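Local coordinates for phage-like element PBSX protein XepA (Bacillus subtilis, PDB 6IA5) that is of unknown function, is encoded in a prophage lytic cassette, seems not to take part in host cell lysis and assembles as a pentamer, at residues I67-W73 against A108-L114; L82-D88 against K116-R122; R78-F83 against Y123-Q129; G17-P21 against F29-V33. One frame throughout, in Å; residues are numbered along the deposited sequence.

Interaction 1 of 4, residues I67-W73 against A108-L114; sequences ISKVKGW and ATDWVYL. With ACT (acetate ion), chain B.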
# COMPACT_ATOMS: atom_id res chain seq x y z
N ILE E 67 9.79 -9.78 -28.17
CA ILE E 67 9.99 -8.40 -27.75
C ILE E 67 8.71 -7.86 -27.13
O ILE E 67 7.66 -7.88 -27.77
CB ILE E 67 10.48 -7.51 -28.92
CG1 ILE E 67 11.75 -8.05 -29.59
CG2 ILE E 67 10.68 -6.08 -28.44
CD1 ILE E 67 12.87 -8.39 -28.61
N SER E 68 8.81 -7.34 -25.89
CA SER E 68 7.65 -6.80 -25.18
C SER E 68 7.68 -5.27 -25.11
O SER E 68 6.64 -4.65 -24.92
CB SER E 68 7.58 -7.40 -23.79
OG SER E 68 8.75 -7.00 -23.08
N LYS E 69 8.87 -4.66 -25.22
CA LYS E 69 8.99 -3.23 -24.94
C LYS E 69 10.23 -2.67 -25.64
O LYS E 69 11.15 -3.41 -26.01
CB LYS E 69 9.12 -2.96 -23.43
CG LYS E 69 10.31 -3.62 -22.74
CD LYS E 69 10.35 -3.36 -21.22
CE LYS E 69 11.59 -3.93 -20.58
NZ LYS E 69 11.57 -3.81 -19.10
N VAL E 70 10.25 -1.34 -25.80
CA VAL E 70 11.31 -0.70 -26.55
C VAL E 70 11.58 0.66 -25.93
O VAL E 70 10.68 1.29 -25.37
CB VAL E 70 10.97 -0.60 -28.06
CG1 VAL E 70 9.78 0.31 -28.35
CG2 VAL E 70 12.18 -0.16 -28.90
N LYS E 71 12.84 1.09 -26.02
CA LYS E 71 13.23 2.39 -25.50
C LYS E 71 14.28 2.97 -26.44
O LYS E 71 15.10 2.22 -26.98
CB LYS E 71 13.77 2.27 -24.08
CG LYS E 71 14.10 3.60 -23.41
CD LYS E 71 14.45 3.43 -21.94
CE LYS E 71 14.66 4.78 -21.28
NZ LYS E 71 15.03 4.62 -19.88
N GLY E 72 14.27 4.30 -26.59
CA GLY E 72 15.19 4.96 -27.50
C GLY E 72 15.97 6.10 -26.86
O GLY E 72 15.50 6.73 -25.90
N TRP E 73 17.16 6.37 -27.41
CA TRP E 73 17.96 7.54 -27.07
C TRP E 73 18.43 8.20 -28.36
O TRP E 73 18.91 7.51 -29.25
CB TRP E 73 19.19 7.14 -26.27
CG TRP E 73 18.90 6.58 -24.91
CD1 TRP E 73 18.97 7.23 -23.71
CD2 TRP E 73 18.49 5.23 -24.62
NE1 TRP E 73 18.65 6.37 -22.69
CE2 TRP E 73 18.34 5.14 -23.21
CE3 TRP E 73 18.25 4.10 -25.40
CZ2 TRP E 73 17.96 3.96 -22.58
CZ3 TRP E 73 17.88 2.93 -24.77
CH2 TRP E 73 17.74 2.87 -23.38
N ALA E 108 15.95 10.73 -24.12
CA ALA E 108 15.48 9.35 -24.00
C ALA E 108 13.95 9.33 -24.07
O ALA E 108 13.30 10.23 -23.56
CB ALA E 108 15.96 8.79 -22.68
N THR E 109 13.39 8.28 -24.68
CA THR E 109 11.96 8.00 -24.51
C THR E 109 11.76 7.28 -23.18
O THR E 109 12.73 6.95 -22.51
CB THR E 109 11.45 7.13 -25.67
OG1 THR E 109 11.95 5.79 -25.50
CG2 THR E 109 11.90 7.65 -27.03
N ASP E 110 10.51 7.03 -22.80
CA ASP E 110 10.22 6.04 -21.78
C ASP E 110 10.32 4.64 -22.39
O ASP E 110 10.38 4.50 -23.60
CB ASP E 110 8.79 6.23 -21.28
CG ASP E 110 8.62 7.48 -20.43
OD1 ASP E 110 9.64 8.06 -20.02
OD2 ASP E 110 7.47 7.85 -20.18
N TRP E 111 10.29 3.61 -21.53
CA TRP E 111 9.99 2.27 -22.01
C TRP E 111 8.57 2.29 -22.57
O TRP E 111 7.64 2.71 -21.87
CB TRP E 111 10.11 1.23 -20.88
CG TRP E 111 11.54 0.89 -20.59
CD1 TRP E 111 12.30 1.32 -19.53
CD2 TRP E 111 12.40 0.08 -21.43
NE1 TRP E 111 13.58 0.81 -19.65
CE2 TRP E 111 13.66 0.04 -20.79
CE3 TRP E 111 12.23 -0.58 -22.66
CZ2 TRP E 111 14.74 -0.65 -21.35
CZ3 TRP E 111 13.30 -1.28 -23.20
CH2 TRP E 111 14.54 -1.32 -22.55
N VAL E 112 8.43 1.85 -23.83
CA VAL E 112 7.13 1.74 -24.45
C VAL E 112 6.80 0.25 -24.57
O VAL E 112 7.57 -0.50 -25.16
CB VAL E 112 7.15 2.41 -25.84
CG1 VAL E 112 5.91 2.07 -26.67
CG2 VAL E 112 7.34 3.92 -25.71
N TYR E 113 5.67 -0.15 -23.96
CA TYR E 113 5.23 -1.54 -23.98
C TYR E 113 4.40 -1.72 -25.25
O TYR E 113 3.46 -0.96 -25.48
CB TYR E 113 4.48 -1.89 -22.69
CG TYR E 113 5.41 -2.02 -21.52
CD1 TYR E 113 5.95 -0.90 -20.91
CD2 TYR E 113 5.84 -3.27 -21.07
CE1 TYR E 113 6.85 -1.00 -19.84
CE2 TYR E 113 6.73 -3.39 -20.01
CZ TYR E 113 7.23 -2.25 -19.39
OH TYR E 113 8.11 -2.37 -18.37
N LEU E 114 4.79 -2.71 -26.07
CA LEU E 114 4.29 -2.82 -27.43
C LEU E 114 3.03 -3.67 -27.46
O LEU E 114 2.85 -4.56 -26.61
CB LEU E 114 5.40 -3.45 -28.27
CG LEU E 114 6.67 -2.60 -28.38
CD1 LEU E 114 7.77 -3.42 -29.03
CD2 LEU E 114 6.39 -1.30 -29.15
C ACT B . 11.30 4.68 -18.06
O ACT B . 11.66 4.09 -17.03
OXT ACT B . 10.18 4.46 -18.58
CH3 ACT B . 12.28 5.66 -18.61
O HOH W 1 4.27 -5.60 -24.49
O HOH W 2 10.56 -1.59 -18.11

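Interaction 2 of 4, residues L82-D88 against K116-R122; sequences LFIEESD and KRYYRFR. With ACT (acetate ion), chain C.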
# COMPACT_ATOMS: atom_id res chain seq x y z
N LEU E 82 11.84 12.42 -32.26
CA LEU E 82 11.86 10.96 -32.34
C LEU E 82 10.45 10.40 -32.11
O LEU E 82 9.78 10.78 -31.16
CB LEU E 82 12.85 10.41 -31.30
CG LEU E 82 12.87 8.89 -31.15
CD1 LEU E 82 13.28 8.23 -32.46
CD2 LEU E 82 13.80 8.48 -30.01
N PHE E 83 10.03 9.49 -32.99
CA PHE E 83 8.74 8.82 -32.89
C PHE E 83 8.99 7.33 -32.70
O PHE E 83 9.85 6.75 -33.37
CB PHE E 83 7.94 8.98 -34.19
CG PHE E 83 7.58 10.41 -34.51
CD1 PHE E 83 6.50 11.04 -33.90
CD2 PHE E 83 8.37 11.16 -35.38
CE1 PHE E 83 6.22 12.38 -34.16
CE2 PHE E 83 8.07 12.49 -35.65
CZ PHE E 83 6.99 13.09 -35.04
N ILE E 84 8.23 6.72 -31.79
CA ILE E 84 8.16 5.27 -31.67
C ILE E 84 6.81 4.86 -32.24
O ILE E 84 5.78 5.37 -31.79
CB ILE E 84 8.33 4.78 -30.22
CG1 ILE E 84 9.68 5.21 -29.62
CG2 ILE E 84 8.15 3.26 -30.16
CD1 ILE E 84 9.90 4.69 -28.18
N GLU E 85 6.83 3.94 -33.20
CA GLU E 85 5.60 3.65 -33.92
C GLU E 85 5.39 2.14 -34.03
O GLU E 85 6.33 1.36 -33.93
CB GLU E 85 5.68 4.30 -35.31
CG GLU E 85 6.07 5.76 -35.21
CD GLU E 85 5.85 6.56 -36.48
OE1 GLU E 85 6.44 6.16 -37.52
OE2 GLU E 85 5.07 7.52 -36.44
N GLU E 86 4.13 1.76 -34.26
CA GLU E 86 3.75 0.36 -34.29
C GLU E 86 2.83 0.10 -35.48
O GLU E 86 2.14 1.01 -35.97
CB GLU E 86 3.00 0.01 -33.00
CG GLU E 86 3.88 0.05 -31.76
CD GLU E 86 3.13 -0.43 -30.53
OE1 GLU E 86 2.72 -1.64 -30.53
OE2 GLU E 86 2.92 0.42 -29.62
N SER E 87 2.82 -1.16 -35.93
CA SER E 87 2.01 -1.55 -37.07
C SER E 87 1.66 -3.03 -36.97
O SER E 87 2.52 -3.83 -36.62
CB SER E 87 2.79 -1.30 -38.35
OG SER E 87 2.07 -1.79 -39.48
N ASP E 88 0.42 -3.38 -37.33
CA ASP E 88 0.04 -4.78 -37.42
C ASP E 88 0.35 -5.37 -38.78
O ASP E 88 0.41 -6.59 -38.91
CB ASP E 88 -1.38 -5.03 -36.93
CG ASP E 88 -1.37 -5.45 -35.46
OD1 ASP E 88 -0.45 -6.26 -35.09
OD2 ASP E 88 -2.22 -4.94 -34.70
N LYS E 116 1.20 -4.06 -31.07
CA LYS E 116 1.04 -4.55 -32.43
C LYS E 116 2.25 -5.41 -32.77
O LYS E 116 3.21 -5.47 -32.01
CB LYS E 116 0.89 -3.37 -33.39
CG LYS E 116 -0.20 -2.39 -32.99
CD LYS E 116 -0.54 -1.40 -34.06
CE LYS E 116 -1.69 -0.53 -33.61
NZ LYS E 116 -1.98 0.54 -34.60
N ARG E 117 2.24 -6.00 -33.97
CA ARG E 117 3.26 -6.97 -34.33
C ARG E 117 4.63 -6.33 -34.58
O ARG E 117 5.66 -6.92 -34.25
CB ARG E 117 2.78 -7.82 -35.50
CG ARG E 117 3.81 -8.86 -35.92
CD ARG E 117 3.21 -9.87 -36.87
NE ARG E 117 4.32 -10.68 -37.30
CZ ARG E 117 4.22 -11.72 -38.12
NH1 ARG E 117 3.05 -12.04 -38.64
NH2 ARG E 117 5.29 -12.43 -38.43
N TYR E 118 4.66 -5.13 -35.18
CA TYR E 118 5.90 -4.51 -35.66
C TYR E 118 6.09 -3.17 -34.96
O TYR E 118 5.12 -2.46 -34.70
CB TYR E 118 5.83 -4.25 -37.17
CG TYR E 118 5.59 -5.49 -37.99
CD1 TYR E 118 6.66 -6.28 -38.41
CD2 TYR E 118 4.31 -5.89 -38.33
CE1 TYR E 118 6.46 -7.43 -39.15
CE2 TYR E 118 4.09 -7.05 -39.06
CZ TYR E 118 5.17 -7.80 -39.48
OH TYR E 118 4.98 -8.94 -40.20
N TYR E 119 7.36 -2.84 -34.68
CA TYR E 119 7.72 -1.55 -34.10
C TYR E 119 8.79 -0.91 -34.98
O TYR E 119 9.49 -1.62 -35.72
CB TYR E 119 8.18 -1.69 -32.64
CG TYR E 119 9.37 -2.59 -32.42
CD1 TYR E 119 9.22 -3.96 -32.29
CD2 TYR E 119 10.66 -2.07 -32.35
CE1 TYR E 119 10.31 -4.80 -32.11
CE2 TYR E 119 11.76 -2.90 -32.15
CZ TYR E 119 11.58 -4.27 -32.03
OH TYR E 119 12.67 -5.08 -31.88
N ARG E 120 8.94 0.42 -34.87
CA ARG E 120 10.06 1.10 -35.50
C ARG E 120 10.26 2.45 -34.82
O ARG E 120 9.35 2.97 -34.17
CB ARG E 120 9.76 1.35 -37.00
CG ARG E 120 8.80 2.52 -37.23
CD ARG E 120 8.59 2.77 -38.72
NE ARG E 120 7.67 3.88 -38.91
CZ ARG E 120 7.18 4.26 -40.10
NH1 ARG E 120 7.57 3.63 -41.20
NH2 ARG E 120 6.30 5.24 -40.18
N PHE E 121 11.48 2.98 -34.98
CA PHE E 121 11.77 4.37 -34.70
C PHE E 121 11.73 5.13 -36.03
O PHE E 121 12.18 4.62 -37.06
CB PHE E 121 13.16 4.52 -34.09
CG PHE E 121 13.28 4.08 -32.64
CD1 PHE E 121 12.21 3.49 -31.98
CD2 PHE E 121 14.47 4.26 -31.96
CE1 PHE E 121 12.33 3.08 -30.65
CE2 PHE E 121 14.59 3.84 -30.64
CZ PHE E 121 13.53 3.25 -29.99
N ARG E 122 11.18 6.34 -35.97
CA ARG E 122 11.23 7.28 -37.07
C ARG E 122 11.66 8.62 -36.48
O ARG E 122 11.03 9.13 -35.56
CB ARG E 122 9.87 7.34 -37.79
CG ARG E 122 9.82 8.29 -38.98
CD ARG E 122 8.50 8.21 -39.75
NE ARG E 122 7.34 8.54 -38.92
CZ ARG E 122 6.90 9.77 -38.64
NH1 ARG E 122 7.46 10.83 -39.19
NH2 ARG E 122 5.91 9.94 -37.78
C ACT C . -2.23 -0.90 -38.23
O ACT C . -1.74 -1.61 -39.15
OXT ACT C . -2.14 -1.29 -37.06
CH3 ACT C . -2.96 0.41 -38.46
O HOH W 3 4.76 -3.05 -31.87

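Interaction 3 of 4, residues R78-F83 against Y123-Q129; sequences REGTLF and YVNGNLQ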
# COMPACT_ATOMS: atom_id res chain seq x y z
N ARG E 78 21.47 19.35 -33.78
CA ARG E 78 20.34 20.23 -34.08
C ARG E 78 19.06 19.55 -33.63
O ARG E 78 19.01 18.33 -33.54
CB ARG E 78 20.23 20.48 -35.59
CG ARG E 78 21.46 21.09 -36.24
CD ARG E 78 21.65 22.52 -35.79
NE ARG E 78 22.87 23.02 -36.40
CZ ARG E 78 23.34 24.25 -36.28
NH1 ARG E 78 24.54 24.53 -36.75
NH2 ARG E 78 22.63 25.19 -35.67
N GLU E 79 17.99 20.34 -33.46
CA GLU E 79 16.75 19.80 -32.93
C GLU E 79 16.03 18.93 -33.96
O GLU E 79 16.16 19.11 -35.18
CB GLU E 79 15.87 20.92 -32.37
CG GLU E 79 15.10 21.62 -33.46
CD GLU E 79 14.17 22.74 -33.03
OE1 GLU E 79 13.37 23.16 -33.87
OE2 GLU E 79 14.26 23.18 -31.89
N GLY E 80 15.25 17.99 -33.43
CA GLY E 80 14.44 17.07 -34.22
C GLY E 80 13.38 16.43 -33.34
O GLY E 80 13.18 16.87 -32.21
N THR E 81 12.73 15.39 -33.87
CA THR E 81 11.68 14.68 -33.14
C THR E 81 11.86 13.18 -33.36
O THR E 81 12.03 12.75 -34.50
CB THR E 81 10.29 15.09 -33.62
OG1 THR E 81 10.29 16.52 -33.60
CG2 THR E 81 9.18 14.61 -32.71
N LEU E 82 11.84 12.42 -32.26
CA LEU E 82 11.86 10.96 -32.34
C LEU E 82 10.45 10.40 -32.11
O LEU E 82 9.78 10.78 -31.16
CB LEU E 82 12.85 10.41 -31.30
CG LEU E 82 12.87 8.89 -31.15
CD1 LEU E 82 13.28 8.23 -32.46
CD2 LEU E 82 13.80 8.48 -30.01
N PHE E 83 10.03 9.49 -32.99
CA PHE E 83 8.74 8.82 -32.89
C PHE E 83 8.99 7.33 -32.70
O PHE E 83 9.85 6.75 -33.37
CB PHE E 83 7.94 8.98 -34.19
CG PHE E 83 7.58 10.41 -34.51
CD1 PHE E 83 6.50 11.04 -33.90
CD2 PHE E 83 8.37 11.16 -35.38
CE1 PHE E 83 6.22 12.38 -34.16
CE2 PHE E 83 8.07 12.49 -35.65
CZ PHE E 83 6.99 13.09 -35.04
N TYR E 123 12.77 9.17 -37.00
CA TYR E 123 13.31 10.42 -36.50
C TYR E 123 13.21 11.47 -37.61
O TYR E 123 13.74 11.25 -38.69
CB TYR E 123 14.77 10.23 -36.10
CG TYR E 123 15.34 11.46 -35.43
CD1 TYR E 123 15.79 12.54 -36.18
CD2 TYR E 123 15.39 11.55 -34.05
CE1 TYR E 123 16.29 13.68 -35.56
CE2 TYR E 123 15.88 12.68 -33.41
CZ TYR E 123 16.33 13.75 -34.18
OH TYR E 123 16.80 14.88 -33.57
N VAL E 124 12.55 12.60 -37.32
CA VAL E 124 12.42 13.69 -38.29
C VAL E 124 13.29 14.86 -37.85
O VAL E 124 13.04 15.45 -36.79
CB VAL E 124 10.96 14.12 -38.48
CG1 VAL E 124 10.83 15.26 -39.51
CG2 VAL E 124 10.05 12.95 -38.86
N ASN E 125 14.31 15.20 -38.66
CA ASN E 125 15.18 16.33 -38.35
C ASN E 125 14.41 17.64 -38.55
O ASN E 125 13.52 17.70 -39.40
CB ASN E 125 16.44 16.31 -39.22
CG ASN E 125 17.45 17.38 -38.86
OD1 ASN E 125 17.56 17.77 -37.70
ND2 ASN E 125 18.19 17.87 -39.85
N GLY E 126 14.72 18.65 -37.74
CA GLY E 126 14.08 19.96 -37.84
C GLY E 126 14.65 20.77 -39.02
O GLY E 126 15.23 20.20 -39.95
N ASN E 127 14.55 22.10 -38.93
CA ASN E 127 14.83 23.00 -40.05
C ASN E 127 16.32 23.25 -40.28
O ASN E 127 16.67 24.00 -41.18
CB ASN E 127 14.03 24.30 -39.92
CG ASN E 127 14.37 25.11 -38.69
OD1 ASN E 127 15.47 25.00 -38.13
ND2 ASN E 127 13.44 25.93 -38.25
N LEU E 128 17.22 22.62 -39.51
CA LEU E 128 18.65 22.80 -39.74
C LEU E 128 19.33 21.45 -39.93
O LEU E 128 19.08 20.51 -39.19
CB LEU E 128 19.28 23.59 -38.59
CG LEU E 128 18.99 25.09 -38.57
CD1 LEU E 128 19.46 25.72 -37.25
CD2 LEU E 128 19.63 25.80 -39.77
N GLN E 129 20.21 21.37 -40.93
CA GLN E 129 20.96 20.16 -41.24
C GLN E 129 21.81 19.75 -40.04
O GLN E 129 22.43 20.58 -39.40
CB GLN E 129 21.85 20.41 -42.47
CG GLN E 129 22.86 19.31 -42.72
CD GLN E 129 23.30 19.29 -44.16
OE1 GLN E 129 22.54 19.61 -45.08
NE2 GLN E 129 24.55 18.94 -44.38
O HOH W 4 18.01 16.59 -35.20
O HOH W 5 17.16 20.81 -37.14
O HOH W 6 11.44 17.28 -36.17

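Interaction 4 of 4, residues G17-P21 against F29-V33; sequences GAVKP and FVTPV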
# COMPACT_ATOMS: atom_id res chain seq x y z
N GLY E 17 37.44 -17.40 -18.63
CA GLY E 17 36.00 -17.37 -18.39
C GLY E 17 35.54 -15.91 -18.32
O GLY E 17 36.33 -15.03 -17.94
N ALA E 18 34.26 -15.67 -18.67
CA ALA E 18 33.72 -14.32 -18.58
C ALA E 18 33.25 -14.03 -17.16
O ALA E 18 32.06 -13.81 -16.93
CB ALA E 18 32.63 -14.14 -19.61
N VAL E 19 34.20 -14.02 -16.21
CA VAL E 19 33.91 -14.01 -14.78
C VAL E 19 34.74 -12.93 -14.11
O VAL E 19 35.69 -12.43 -14.71
CB VAL E 19 34.13 -15.38 -14.09
CG1 VAL E 19 33.25 -16.47 -14.71
CG2 VAL E 19 35.61 -15.80 -14.10
N LYS E 20 34.37 -12.60 -12.87
CA LYS E 20 35.15 -11.76 -11.98
C LYS E 20 35.44 -12.54 -10.71
O LYS E 20 34.63 -13.38 -10.31
CB LYS E 20 34.39 -10.48 -11.63
CG LYS E 20 34.12 -9.57 -12.83
CD LYS E 20 35.37 -8.91 -13.38
CE LYS E 20 35.03 -7.90 -14.45
NZ LYS E 20 36.24 -7.32 -15.05
N PRO E 21 36.62 -12.34 -10.08
CA PRO E 21 36.95 -13.02 -8.82
C PRO E 21 36.29 -12.25 -7.67
O PRO E 21 36.03 -11.05 -7.80
CB PRO E 21 38.48 -12.84 -8.73
CG PRO E 21 38.75 -11.52 -9.47
CD PRO E 21 37.72 -11.48 -10.58
N PHE E 29 34.37 -17.12 -8.09
CA PHE E 29 34.14 -16.49 -9.38
C PHE E 29 32.65 -16.22 -9.57
O PHE E 29 31.82 -16.99 -9.10
CB PHE E 29 34.67 -17.40 -10.52
CG PHE E 29 34.10 -18.79 -10.46
CD1 PHE E 29 34.75 -19.79 -9.73
CD2 PHE E 29 32.92 -19.10 -11.11
CE1 PHE E 29 34.21 -21.06 -9.64
CE2 PHE E 29 32.36 -20.37 -10.99
CZ PHE E 29 33.01 -21.35 -10.26
N VAL E 30 32.33 -15.19 -10.36
CA VAL E 30 30.94 -14.88 -10.68
C VAL E 30 30.89 -14.30 -12.09
O VAL E 30 31.77 -13.55 -12.48
CB VAL E 30 30.34 -13.91 -9.62
CG1 VAL E 30 31.09 -12.58 -9.55
CG2 VAL E 30 28.86 -13.65 -9.87
N THR E 31 29.84 -14.64 -12.86
CA THR E 31 29.65 -14.14 -14.22
C THR E 31 28.83 -12.85 -14.17
O THR E 31 27.67 -12.87 -13.76
CB THR E 31 28.93 -15.18 -15.09
OG1 THR E 31 29.70 -16.39 -15.11
CG2 THR E 31 28.60 -14.69 -16.49
N PRO E 32 29.40 -11.69 -14.58
CA PRO E 32 28.60 -10.46 -14.66
C PRO E 32 27.60 -10.58 -15.81
O PRO E 32 27.98 -10.95 -16.92
CB PRO E 32 29.60 -9.35 -14.97
CG PRO E 32 30.97 -9.98 -14.68
CD PRO E 32 30.82 -11.47 -14.90
N VAL E 33 26.34 -10.22 -15.53
CA VAL E 33 25.28 -10.32 -16.51
C VAL E 33 24.50 -9.00 -16.55
O VAL E 33 24.58 -8.17 -15.64
CB VAL E 33 24.34 -11.50 -16.23
CG1 VAL E 33 25.05 -12.85 -16.25
CG2 VAL E 33 23.56 -11.30 -14.91
O HOH W 7 30.22 -12.13 -18.34

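Interaction 1 of 4, residues I67-W73 against A108-L114
Ile67 opens the contact with its CG2 branch, which lies alongside Leu114 CD1. At Ser68 the carbonyl takes over: Leu114 N donates to Ser68 O at 2.9 Å, almost straight at 175°. Lys69 suits its place because a long aliphatic chain can serve two rings. CB lies over the face of Tyr113; with CG between backbone N and carbonyl carbon (chi1 59°), the extended chain runs over one face of Trp111, with NZ 4.7 Å from the centroid of the Trp111 six-membered ring in a cation-pi contact. The ammonium is held by the Glu143 carbonyl and, in a salt bridge, by the Asp145 carboxylate, both of a neighbouring subunit. Val70 forms the hydrogen-bonded pair with Val112, Val70 N to Val112 O at 2.9 Å and Val112 N to Val70 O at 2.8 Å. Lys71 covers the opposite indole face, its CB 3.6 Å from the centroid of that same six-membered ring, so Trp111 is clamped between two lysines. Gly72 N donates to Thr109 OG1 at 3.0 Å, a side chain bridging the register shift, and Trp73 CD1 rests on Ala108 CB. Strand 133-140 flanks 69-76 on its other edge, while strands 80-87 and 94-101 pack against Thr109 and Val112.

Interaction 2 of 4, residues L82-D88 against K116-R122
A regular antiparallel ladder joins strands 80-87 and 118-125, the two inner strands of a four-stranded sheet, and a salt-bridge network lies on one of its faces. Phe83 pairs with Arg122, Glu85 with Arg120 and Ser87 with Tyr118 as hydrogen-bonded pairs; Phe83 N to Arg122 O, at 2.8 Å, is representative. Glu85 is the acidic centre between two arginines. Its OE1 accepts three N-H groups: Arg120 NE at 2.9 Å on the anti lone pair, Arg120 NH2 at 2.8 Å on the syn side, and Arg122 NE at 2.9 Å from above the carboxylate plane. Arg122 NH2 completes the second side-on grip on Glu85 OE2 at 2.9 Å. The Arg120 guanidinium is nearly coplanar with the carboxylate, whereas that of Arg122 is turned 45° to it. A bend at chi3 (60°) folds Arg122 back, and its guanidinium stacks flat on the Phe83 ring with planes 14° apart. Such double pairing probably keeps Glu85 ionised.

On the other face Ile84 CG1 meets Phe121 CE1 at 3.6 Å, apolar residues suited to the interior, where strands 107-113 and 133-140 pack. Where strand 80-87 ends and 118-125 is about to begin, acidic side chains catch main-chain N-H groups: Glu86 OE1 takes Lys116 N at 2.9 Å and Asp88 OD1 takes Arg117 N. Asp88 also accepts from Leu106 N of a neighbouring subunit. A polar, salt-bridged face backed by one on which Leu82, Ile84 and Phe121 meet the other sheet is the pattern of a strand pair in a beta sandwich.

Interaction 3 of 4, residues R78-F83 against Y123-Q129
Tyr123 leads the second segment by laying its ring beneath the backbone of the opposite strand. With CG anti to the main-chain N (chi1 -174°), the ring reaches back across the ladder, so that Thr81 O stands 3.6 Å above its plane and the hydroxyl arrives at Gly80, with Tyr123 OH 3.3 Å from Gly80 CA. Glycine suits this site because, with no side chain, it lets the phenol oxygen come right up to its CA. On the same side of the sheet Leu82 CB touches Tyr123 CD2.

Val124 makes the hydrogen-bonded pair with Thr81: Thr81 N to Val124 O and Val124 N to Thr81 O are both 2.9 Å. Its CG2 branch meets the edge of Phe83 at CE2, 3.8 Å away, a suitable apolar neighbour for an aromatic rim. Asn125 turns its carboxamide toward the loop, and ND2 donates to Leu128 O at 2.9 Å from above the carbonyl plane, while also bonding Lys49 O. A water in the plane of the Tyr123 ring accepts from the phenol hydroxyl and donates to Asn125 OD1 and Arg78 O. Gly126 N bonds Glu79 O at 3.0 Å, continuing the main-chain pairing past the last bridge. Leu128 then meets Arg78: its CB packs on the methylene CD of the arginine, and Leu128 CD1 lies 3.6 Å from Arg78 NH2.

The chemistry thus changes along the contact, from apolar and aromatic packing in the sheet to water-mediated and amide bonds at the loop, and Arg78 contributes chiefly its aliphatic part, its buried NE having no partner in the model.

Interaction 4 of 4, residues G17-P21 against F29-V33
This is a beta-hairpin contact near the N terminus, pairing strand 20-22 with strand 28-35 in a small two-stranded antiparallel sheet set apart from the larger sheets of the chain. Lys20 and Val30 form its hydrogen-bonded pair: Lys20 N donates to Val30 O at 2.8 Å, and Val30 N returns a bond to Lys20 O at 2.9 Å. Pro21 opposite Phe29 makes the neighbouring non-hydrogen-bonded pair, a place where proline, lacking an N-H, costs the ladder nothing.

Val19 spreads its two branches along the partner strand. CG2 reaches Phe29 CB at 4.0 Å, while CG1, anti to the carbonyl carbon (chi1 -59°), is 3.6 Å from Thr31 OG1; a beta-branched residue can thus serve two neighbours at once. Lys20 crosses Pro32 at about a right angle, Lys20 CG 3.7 Å from Pro32 CG; a bend at chi2 then turns the chain away, and NZ forms a salt bridge with Asp28 of a neighbouring subunit. Phe29 meets Phe8 of another neighbouring subunit edge-to-face, and residues 31-33 extend the sheet into that chain as a parallel ladder, which makes the hairpin part of the pentamer interface. Before the strand, Ala18 centres an inverse gamma turn that swings the backbone round. The Ala18 carbonyl faces Pro32, and one water donates to both Ala18 O and Pro32 O, each at 2.9 Å.

In the fold
From the N terminus, interaction 4 comes first: a short hairpin closing a loop of seven residues, finished before the other contacts begin and not touching them, with its nearest atoms about 14 Å from interaction 1. Strands 69-76 and 80-87 then supply the first halves of interactions 1, 3 and 2, and strands 107-113 and 118-125 return to complete them. Interaction 1 therefore crosses both others along the chain, while interaction 2 nests inside the loop closed by interaction 3 and continues the same strand pair. Interaction 1 belongs to one four-stranded sheet, interactions 2 and 3 to the other; the sheets meet where Gly72 packs on Phe121 and Thr109 on Leu82 and Ile84.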